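Local coordinates for protein polyhedrin (Antheraea mylitta cypovirus 4, PDB 5A8S) that builds the crystalline occlusion bodies (polyhedra) of an insect cypovirus, the microcrystals in which virus particles are probably embedded and protected, at residues A[158-163]-A[168-173]; A[43-48]-A[234-239]; A[58-63]-A[192-197]. All coordinates share one frame; numbering follows the deposited sequence.

Contact 1: A[158-163]-A[168-173]; sequences NQLRKA and RAVYVP
Arg168 reaches across to segment 158-163 and uses one nitrogen, NH1, for two acceptors there. The shorter and straighter bond runs 2.9 Å from Arg168 NH1 to Leu160 O, which lies at the guanidinium edge close to its plane and is met nearly end-on, with a C=O...N angle of 169°. The second, 3.3 Å from Arg168 NH1 to Asn158 OD1, is less straight, and its donor sits above the carbonyl plane of the amide. A water completes a small ring, donating to Asn158 OD1 and accepting from Arg168 NH2, both at 2.9 Å. The arginine chain is extended from CG to NE (chi2 -172°, chi3 175°), which carries the guanidinium past the backbone of Leu160 and alongside Lys162, whose CB lies over one of its faces. Trp126 adds a cation-pi contact.

Backbone groups are satisfied by a pair of antiparallel bonds between Arg161 and Ala169: Arg161 N to Ala169 O at 2.8 Å and Ala169 N to Arg161 O at 2.9 Å. On the far edge of strand 168-173, backbone bonds to Phe120, Val118 and Val116 continue the sheet. Arg161 turns its own guanidinium away from the pairing, to Gly238 O. Next to these polar links, Leu160 CD2 packs on Val170 CG1 at 3.6 Å.

The short strand 161-162 is thus joined to the sheet edge by just one reciprocal backbone pair, and the chemistry implies that Arg168 extends the hairpin's hold beyond it, tying in the carbonyl of Leu160 and, through its amide and a shared water, Asn158 of the 3-10 segment.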
loop_
_atom_site.group_PDB
_atom_site.type_symbol
_atom_site.label_atom_id
_atom_site.label_comp_id
_atom_site.label_asym_id
_atom_site.label_seq_id
_atom_site.Cartn_x
_atom_site.Cartn_y
_atom_site.Cartn_z
ATOM N N ASN A 158 -9.615 27.114 -4.013
ATOM C CA ASN A 158 -9.633 27.884 -2.775
ATOM C C ASN A 158 -10.537 27.314 -1.679
ATOM O O ASN A 158 -10.649 27.900 -0.619
ATOM C CB ASN A 158 -9.989 29.341 -3.057
ATOM C CG ASN A 158 -8.817 30.109 -3.641
ATOM O OD1 ASN A 158 -7.746 29.543 -3.882
ATOM N ND2 ASN A 158 -9.008 31.398 -3.867
ATOM N N GLN A 159 -11.157 26.162 -1.920
ATOM C CA GLN A 159 -11.781 25.435 -0.812
ATOM C C GLN A 159 -10.669 25.043 0.158
ATOM O O GLN A 159 -10.884 24.945 1.370
ATOM C CB GLN A 159 -12.522 24.198 -1.314
ATOM C CG GLN A 159 -13.726 24.522 -2.190
ATOM C CD GLN A 159 -14.526 23.295 -2.543
ATOM O OE1 GLN A 159 -14.336 22.696 -3.605
ATOM N NE2 GLN A 159 -15.427 22.906 -1.652
ATOM N N LEU A 160 -9.475 24.834 -0.392
ATOM C CA LEU A 160 -8.268 24.668 0.405
ATOM C C LEU A 160 -7.794 26.054 0.840
ATOM O O LEU A 160 -7.238 26.805 0.050
ATOM C CB LEU A 160 -7.183 23.968 -0.408
ATOM C CG LEU A 160 -7.613 22.752 -1.229
ATOM C CD1 LEU A 160 -6.382 22.091 -1.875
ATOM C CD2 LEU A 160 -8.384 21.763 -0.379
ATOM N N ARG A 161 -8.041 26.399 2.095
ATOM C CA ARG A 161 -7.721 27.726 2.603
ATOM C C ARG A 161 -6.220 27.977 2.688
ATOM O O ARG A 161 -5.490 27.184 3.252
ATOM C CB ARG A 161 -8.334 27.901 3.989
ATOM C CG ARG A 161 -9.836 27.696 4.012
ATOM C CD ARG A 161 -10.344 27.704 5.433
ATOM N NE ARG A 161 -10.043 28.969 6.095
ATOM C CZ ARG A 161 -10.358 29.245 7.354
ATOM N NH1 ARG A 161 -10.985 28.340 8.096
ATOM N NH2 ARG A 161 -10.049 30.426 7.870
ATOM N N LYS A 162 -5.767 29.093 2.130
ATOM C CA LYS A 162 -4.357 29.472 2.216
ATOM C C LYS A 162 -3.982 29.738 3.681
ATOM O O LYS A 162 -4.700 30.434 4.390
ATOM C CB LYS A 162 -4.123 30.711 1.345
ATOM C CG LYS A 162 -2.671 31.034 1.049
ATOM C CD LYS A 162 -2.545 31.767 -0.285
ATOM C CE LYS A 162 -1.095 32.046 -0.641
ATOM N NZ LYS A 162 -0.468 32.989 0.331
ATOM N N ALA A 163 -2.871 29.163 4.137
ATOM C CA ALA A 163 -2.423 29.320 5.522
ATOM C C ALA A 163 -0.985 29.832 5.597
ATOM O O ALA A 163 -0.373 29.832 6.664
ATOM C CB ALA A 163 -2.537 27.990 6.261
ATOM N N ARG A 168 -1.917 24.933 2.944
ATOM C CA ARG A 168 -3.351 25.154 2.853
ATOM C C ARG A 168 -4.048 24.113 3.724
ATOM O O ARG A 168 -3.488 23.060 3.998
ATOM C CB ARG A 168 -3.837 25.012 1.416
ATOM C CG ARG A 168 -3.304 26.085 0.469
ATOM C CD ARG A 168 -3.956 26.020 -0.908
ATOM N NE ARG A 168 -3.502 27.134 -1.743
ATOM C CZ ARG A 168 -4.272 28.144 -2.148
ATOM N NH1 ARG A 168 -5.564 28.177 -1.837
ATOM N NH2 ARG A 168 -3.754 29.117 -2.888
ATOM N N ALA A 169 -5.273 24.396 4.150
ATOM C CA ALA A 169 -6.033 23.429 4.935
ATOM C C ALA A 169 -7.503 23.582 4.620
ATOM O O ALA A 169 -7.952 24.668 4.283
ATOM C CB ALA A 169 -5.789 23.640 6.430
ATOM N N VAL A 170 -8.254 22.494 4.741
ATOM C CA VAL A 170 -9.674 22.515 4.435
ATOM C C VAL A 170 -10.425 21.669 5.449
ATOM O O VAL A 170 -9.911 20.649 5.909
ATOM C CB VAL A 170 -9.960 21.967 3.015
ATOM C CG1 VAL A 170 -9.436 20.531 2.847
ATOM C CG2 VAL A 170 -11.450 22.040 2.709
ATOM N N TYR A 171 -11.634 22.099 5.808
ATOM C CA TYR A 171 -12.513 21.269 6.624
ATOM C C TYR A 171 -13.549 20.613 5.718
ATOM O O TYR A 171 -14.168 21.280 4.889
ATOM C CB TYR A 171 -13.204 22.073 7.727
ATOM C CG TYR A 171 -14.056 21.208 8.629
ATOM C CD1 TYR A 171 -13.470 20.363 9.561
ATOM C CD2 TYR A 171 -15.443 21.212 8.528
ATOM C CE1 TYR A 171 -14.242 19.560 10.390
ATOM C CE2 TYR A 171 -16.231 20.401 9.353
ATOM C CZ TYR A 171 -15.617 19.576 10.278
ATOM O OH TYR A 171 -16.370 18.770 11.109
ATOM N N VAL A 172 -13.719 19.303 5.883
ATOM C CA VAL A 172 -14.629 18.520 5.054
ATOM C C VAL A 172 -15.621 17.781 5.949
ATOM O O VAL A 172 -15.257 16.826 6.640
ATOM C CB VAL A 172 -13.861 17.502 4.192
ATOM C CG1 VAL A 172 -14.830 16.655 3.355
ATOM C CG2 VAL A 172 -12.859 18.224 3.294
ATOM N N PRO A 173 -16.876 18.246 5.976
ATOM C CA PRO A 173 -17.897 17.518 6.740
ATOM C C PRO A 173 -18.179 16.146 6.136
ATOM O O PRO A 173 -18.135 15.984 4.916
ATOM C CB PRO A 173 -19.139 18.410 6.627
ATOM C CG PRO A 173 -18.622 19.758 6.244
ATOM C CD PRO A 173 -17.389 19.513 5.426
HETATM O O HOH W 1 -5.522 31.359 -3.592
#

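Contact 2: A[43-48]-A[234-239]; sequences FAQYPS and IDQAGL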
loop_
_atom_site.group_PDB
_atom_site.type_symbol
_atom_site.label_atom_id
_atom_site.label_comp_id
_atom_site.label_asym_id
_atom_site.label_seq_id
_atom_site.Cartn_x
_atom_site.Cartn_y
_atom_site.Cartn_z
ATOM N N PHE A 43 -6.919 15.053 9.779
ATOM C CA PHE A 43 -7.350 14.997 11.175
ATOM C C PHE A 43 -8.854 14.673 11.229
ATOM O O PHE A 43 -9.693 15.490 10.828
ATOM C CB PHE A 43 -7.123 16.347 11.884
ATOM C CG PHE A 43 -5.669 16.761 12.023
ATOM C CD1 PHE A 43 -4.917 16.344 13.115
ATOM C CD2 PHE A 43 -5.075 17.596 11.085
ATOM C CE1 PHE A 43 -3.593 16.739 13.266
ATOM C CE2 PHE A 43 -3.742 17.999 11.226
ATOM C CZ PHE A 43 -3.004 17.566 12.318
ATOM N N ALA A 44 -9.203 13.483 11.695
ATOM C CA ALA A 44 -10.605 13.155 11.919
ATOM C C ALA A 44 -11.059 13.749 13.247
ATOM O O ALA A 44 -10.385 13.595 14.270
ATOM C CB ALA A 44 -10.798 11.658 11.917
ATOM N N GLN A 45 -12.201 14.431 13.218
ATOM C CA GLN A 45 -12.795 15.032 14.404
ATOM C C GLN A 45 -13.932 14.142 14.876
ATOM O O GLN A 45 -14.916 13.984 14.166
ATOM C CB GLN A 45 -13.356 16.412 14.061
ATOM C CG GLN A 45 -14.192 17.026 15.182
ATOM C CD GLN A 45 -15.014 18.239 14.740
ATOM O OE1 GLN A 45 -15.176 18.401 13.467
ATOM N NE2 GLN A 45 -15.508 19.019 15.594
ATOM N N TYR A 46 -13.799 13.548 16.059
ATOM C CA TYR A 46 -14.842 12.642 16.551
ATOM C C TYR A 46 -15.912 13.312 17.420
ATOM O O TYR A 46 -15.658 14.324 18.072
ATOM C CB TYR A 46 -14.207 11.476 17.309
ATOM C CG TYR A 46 -13.304 10.659 16.423
ATOM C CD1 TYR A 46 -13.824 9.944 15.347
ATOM C CD2 TYR A 46 -11.935 10.619 16.640
ATOM C CE1 TYR A 46 -13.009 9.195 14.529
ATOM C CE2 TYR A 46 -11.110 9.871 15.822
ATOM C CZ TYR A 46 -11.647 9.175 14.760
ATOM O OH TYR A 46 -10.837 8.424 13.947
ATOM N N PRO A 47 -17.119 12.737 17.429
ATOM C CA PRO A 47 -18.194 13.162 18.325
ATOM C C PRO A 47 -17.716 13.252 19.780
ATOM O O PRO A 47 -18.183 14.099 20.547
ATOM C CB PRO A 47 -19.224 12.039 18.166
ATOM C CG PRO A 47 -19.052 11.606 16.739
ATOM C CD PRO A 47 -17.559 11.661 16.519
ATOM N N SER A 48 -16.768 12.395 20.141
ATOM C CA SER A 48 -16.297 12.289 21.514
ATOM C C SER A 48 -15.413 13.459 21.927
ATOM O O SER A 48 -15.012 13.555 23.086
ATOM C CB SER A 48 -15.488 11.012 21.678
ATOM O OG SER A 48 -14.260 11.143 20.990
ATOM N N ILE A 234 -6.649 24.059 11.262
ATOM C CA ILE A 234 -7.801 24.914 11.546
ATOM C C ILE A 234 -8.476 24.378 12.798
ATOM O O ILE A 234 -8.890 23.228 12.810
ATOM C CB ILE A 234 -8.825 24.846 10.404
ATOM C CG1 ILE A 234 -8.175 25.240 9.079
ATOM C CG2 ILE A 234 -10.032 25.730 10.709
ATOM C CD1 ILE A 234 -8.924 24.697 7.872
ATOM N N ASP A 235 -8.584 25.189 13.850
ATOM C CA ASP A 235 -9.162 24.691 15.101
ATOM C C ASP A 235 -10.690 24.800 15.080
ATOM O O ASP A 235 -11.283 25.208 14.075
ATOM C CB ASP A 235 -8.553 25.393 16.330
ATOM C CG ASP A 235 -9.004 26.848 16.483
ATOM O OD1 ASP A 235 -9.856 27.319 15.703
ATOM O OD2 ASP A 235 -8.511 27.523 17.418
ATOM N N GLN A 236 -11.325 24.434 16.187
ATOM C CA GLN A 236 -12.781 24.390 16.252
ATOM C C GLN A 236 -13.395 25.770 16.032
ATOM O O GLN A 236 -14.536 25.884 15.577
ATOM C CB GLN A 236 -13.233 23.799 17.596
ATOM C CG GLN A 236 -14.742 23.744 17.786
ATOM C CD GLN A 236 -15.426 22.831 16.784
ATOM O OE1 GLN A 236 -15.606 21.601 17.160
ATOM N NE2 GLN A 236 -15.773 23.255 15.660
ATOM N N ALA A 237 -12.641 26.823 16.340
ATOM C CA ALA A 237 -13.132 28.183 16.145
ATOM C C ALA A 237 -12.994 28.644 14.685
ATOM O O ALA A 237 -13.381 29.753 14.349
ATOM C CB ALA A 237 -12.401 29.149 17.080
ATOM N N GLY A 238 -12.435 27.793 13.827
ATOM C CA GLY A 238 -12.240 28.124 12.426
ATOM C C GLY A 238 -10.982 28.938 12.157
ATOM O O GLY A 238 -10.759 29.416 11.047
ATOM N N LEU A 239 -10.147 29.094 13.170
ATOM C CA LEU A 239 -8.938 29.886 13.036
ATOM C C LEU A 239 -7.751 29.033 12.593
ATOM O O LEU A 239 -7.653 27.864 12.941
ATOM C CB LEU A 239 -8.627 30.569 14.365
ATOM C CG LEU A 239 -9.644 31.653 14.726
ATOM C CD1 LEU A 239 -9.434 32.145 16.140
ATOM C CD2 LEU A 239 -9.559 32.806 13.723
#
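Gln45 and Gln236 meet through their terminal amides, and the meeting is a worked case of closeness without a bond. Gln45 NE2 stands 3.0 Å from Gln236 OE1, yet the angle is too poor for a hydrogen bond. The two side chains cross at about a right angle, and their amide planes are turned 52° against each other.

Both start alike and then differ. Gln45 has CG anti to the backbone N (chi1 171°) and continues extended, reaching straight out from the end of strand 38-45. Gln236 begins in the same way but bends at chi2 (64°), and that kink swings its amide across to the strand from a backbone whose nearest CA, that of Gln236, is still 9.5 Å from the CA of Gln45. The touch is confined to these two amides, with 56 Å² buried in all.

The amide of Gln45 has an outside anchor: its OE1 is bonded to Tyr171 OH, which would favour the rotation that leaves NE2 facing Gln236. On the other side it is the backbone N of Gln236 that is held, by Glu219 OE1 at the start of helix 219-228.

The turn that carries Gln236 is type I, from Asp235 to Gly238, closed by Gly238 N to Asp235 O at 2.8 Å. Asp235 OD1 takes the N-H of Leu239 at 3.1 Å, from above its carboxylate plane, and more weakly that of Ala237. Asp235 N also bonds Leu239 O at 3.0 Å, and Gly238 has positive phi, a backbone shape that suits glycine. Together these mark a 3:5 beta hairpin, a type I turn with a G1 bulge, joining strands 233-234 and 240-242, its Gln236 side chain reaching the end of strand 38-45 in the main antiparallel sheet.

Contact 3: A[58-63]-A[192-197]; sequences FPDYLK and LNRFNG
With chi1 at -65°, Asp60 places its CG beside its own backbone N and presents OD1 to Arg194, whose chain bends at chi3 (65°) to bring the guanidinium to it. The salt bridge that results spans 2.9 Å from Arg194 NH1 to Asp60 OD1. Its geometry is single-pronged: NH1 approaches OD1 nearly along the C-O axis, while carboxylate and guanidinium planes stand 39° apart. Arg194 NH1 has a second acceptor in Gln34, and Asp35 lies close to both partners, forming a long, weak ion pair with Arg194 NH2. Since Asp35 also crowds the carboxylate of Asp60, the arginine probably offsets repulsion between the two acids.

Beside the bridge, Phe195 points its ring edge at Asp60 and Tyr61. Its CE2 lies 3.9 Å from Tyr61 CD1, and its CZ equally far from Asp60 O, both near the plane of the phenylalanine ring. The loop bearing these residues is shaped by an Asx turn, Phe195 N to Asn193 OD1 at 2.9 Å, within a type I turn from Asn193 to Asn196.

The contact fastens this loop to the residue before strand 61-66 and to its first residue, at an outer strand of the three-stranded sheet. Helix 200-205 lies against both sides through Thr203 and Leu204, and a second subunit packs its Ala201 on Phe195 and its Thr205 on Tyr61.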
loop_
_atom_site.group_PDB
_atom_site.type_symbol
_atom_site.label_atom_id
_atom_site.label_comp_id
_atom_site.label_asym_id
_atom_site.label_seq_id
_atom_site.Cartn_x
_atom_site.Cartn_y
_atom_site.Cartn_z
ATOM N N PHE A 58 6.044 12.385 2.505
ATOM C CA PHE A 58 6.333 11.786 1.213
ATOM C C PHE A 58 7.095 12.815 0.375
ATOM O O PHE A 58 6.917 14.015 0.554
ATOM C CB PHE A 58 5.015 11.415 0.527
ATOM C CG PHE A 58 4.089 12.583 0.362
ATOM C CD1 PHE A 58 3.348 13.055 1.434
ATOM C CD2 PHE A 58 3.991 13.234 -0.855
ATOM C CE1 PHE A 58 2.506 14.143 1.284
ATOM C CE2 PHE A 58 3.159 14.326 -1.012
ATOM C CZ PHE A 58 2.412 14.780 0.062
ATOM N N PRO A 59 7.967 12.352 -0.527
ATOM C CA PRO A 59 8.772 13.324 -1.281
ATOM C C PRO A 59 8.246 13.701 -2.671
ATOM O O PRO A 59 8.750 14.673 -3.230
ATOM C CB PRO A 59 10.122 12.610 -1.416
ATOM C CG PRO A 59 9.766 11.164 -1.456
ATOM C CD PRO A 59 8.572 11.013 -0.530
ATOM N N ASP A 60 7.272 12.978 -3.220
ATOM C CA ASP A 60 6.872 13.202 -4.613
ATOM C C ASP A 60 5.363 13.206 -4.871
ATOM O O ASP A 60 4.856 14.044 -5.612
ATOM C CB ASP A 60 7.526 12.153 -5.510
ATOM C CG ASP A 60 9.041 12.287 -5.547
ATOM O OD1 ASP A 60 9.527 13.124 -6.327
ATOM O OD2 ASP A 60 9.741 11.558 -4.806
ATOM N N TYR A 61 4.644 12.254 -4.301
ATOM C CA TYR A 61 3.194 12.234 -4.475
ATOM C C TYR A 61 2.545 11.401 -3.390
ATOM O O TYR A 61 3.181 10.530 -2.792
ATOM C CB TYR A 61 2.817 11.699 -5.860
ATOM C CG TYR A 61 3.279 10.288 -6.115
ATOM C CD1 TYR A 61 4.549 10.032 -6.620
ATOM C CD2 TYR A 61 2.446 9.206 -5.858
ATOM C CE1 TYR A 61 4.975 8.734 -6.862
ATOM C CE2 TYR A 61 2.868 7.900 -6.092
ATOM C CZ TYR A 61 4.135 7.674 -6.593
ATOM O OH TYR A 61 4.558 6.377 -6.826
ATOM N N LEU A 62 1.268 11.668 -3.154
ATOM C CA LEU A 62 0.510 10.996 -2.110
ATOM C C LEU A 62 -0.846 10.591 -2.658
ATOM O O LEU A 62 -1.579 11.429 -3.178
ATOM C CB LEU A 62 0.317 11.927 -0.913
ATOM C CG LEU A 62 -0.495 11.344 0.247
ATOM C CD1 LEU A 62 0.222 10.107 0.828
ATOM C CD2 LEU A 62 -0.734 12.404 1.312
ATOM N N LYS A 63 -1.165 9.301 -2.545
ATOM C CA LYS A 63 -2.433 8.746 -3.005
ATOM C C LYS A 63 -3.101 8.075 -1.816
ATOM O O LYS A 63 -2.741 6.960 -1.443
ATOM C CB LYS A 63 -2.207 7.704 -4.114
ATOM C CG LYS A 63 -1.898 8.277 -5.481
ATOM C CD LYS A 63 -1.680 7.174 -6.534
ATOM C CE LYS A 63 -0.313 6.536 -6.417
ATOM N NZ LYS A 63 -0.057 5.494 -7.455
ATOM N N LEU A 192 10.277 21.505 -16.722
ATOM C CA LEU A 192 10.646 20.089 -16.737
ATOM C C LEU A 192 9.612 19.277 -15.961
ATOM O O LEU A 192 9.126 19.713 -14.920
ATOM C CB LEU A 192 12.025 19.888 -16.103
ATOM C CG LEU A 192 12.622 18.480 -16.200
ATOM C CD1 LEU A 192 13.538 18.382 -17.413
ATOM C CD2 LEU A 192 13.397 18.143 -14.940
ATOM N N ASN A 193 9.285 18.098 -16.471
ATOM C CA ASN A 193 8.346 17.194 -15.808
ATOM C C ASN A 193 9.107 16.046 -15.152
ATOM O O ASN A 193 9.648 15.181 -15.843
ATOM C CB ASN A 193 7.340 16.637 -16.825
ATOM C CG ASN A 193 6.213 15.842 -16.172
ATOM O OD1 ASN A 193 6.289 15.477 -14.995
ATOM N ND2 ASN A 193 5.158 15.569 -16.939
ATOM N N ARG A 194 9.162 16.036 -13.820
ATOM C CA ARG A 194 9.942 15.021 -13.119
ATOM C C ARG A 194 9.276 13.645 -13.189
ATOM O O ARG A 194 9.890 12.629 -12.831
ATOM C CB ARG A 194 10.221 15.436 -11.675
ATOM C CG ARG A 194 11.366 16.468 -11.555
ATOM C CD ARG A 194 11.760 16.704 -10.104
ATOM N NE ARG A 194 12.330 15.490 -9.539
ATOM C CZ ARG A 194 11.849 14.845 -8.484
ATOM N NH1 ARG A 194 10.784 15.310 -7.831
ATOM N NH2 ARG A 194 12.443 13.728 -8.078
ATOM N N PHE A 195 8.028 13.614 -13.653
ATOM C CA PHE A 195 7.315 12.354 -13.900
ATOM C C PHE A 195 7.493 11.899 -15.352
ATOM O O PHE A 195 6.810 10.995 -15.824
ATOM C CB PHE A 195 5.819 12.504 -13.578
ATOM C CG PHE A 195 5.541 12.825 -12.132
ATOM C CD1 PHE A 195 5.657 14.125 -11.664
ATOM C CD2 PHE A 195 5.185 11.820 -11.239
ATOM C CE1 PHE A 195 5.420 14.430 -10.336
ATOM C CE2 PHE A 195 4.933 12.115 -9.904
ATOM C CZ PHE A 195 5.059 13.431 -9.448
ATOM N N ASN A 196 8.430 12.527 -16.050
ATOM C CA ASN A 196 8.609 12.287 -17.468
ATOM C C ASN A 196 10.005 11.777 -17.789
ATOM O O ASN A 196 10.986 12.164 -17.154
ATOM C CB ASN A 196 8.349 13.577 -18.239
ATOM C CG ASN A 196 8.671 13.444 -19.710
ATOM O OD1 ASN A 196 9.528 14.152 -20.248
ATOM N ND2 ASN A 196 7.997 12.514 -20.368
ATOM N N GLY A 197 10.085 10.903 -18.783
ATOM C CA GLY A 197 11.364 10.477 -19.314
ATOM C C GLY A 197 12.328 9.988 -18.250
ATOM O O GLY A 197 11.947 9.215 -17.371
#

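Overall arrangement
Contacts 1 and 2 form one neighbourhood, their centres about 13 Å apart, both reaching the six-stranded sheet. They are joined by Tyr171 OH to Gln45 OE1 (2.7 Å) and Arg161 NH1 to Gly238 O (3.1 Å), both probable hydrogen bonds, and by Ala169 CB packing on Ile234 CD1 at 3.6 Å. Contact 3 lies apart, its centre about 23 Å from that of contact 1 and about 31 Å from that of contact 2, on the other side of the chain's centre from contact 2. Along the sequence, contact 2 closes the widest loop and contact 3 nests inside it, with contact 1 innermost. Other subunits of the trimeric assembly reach contact 3 but touch neither of the others.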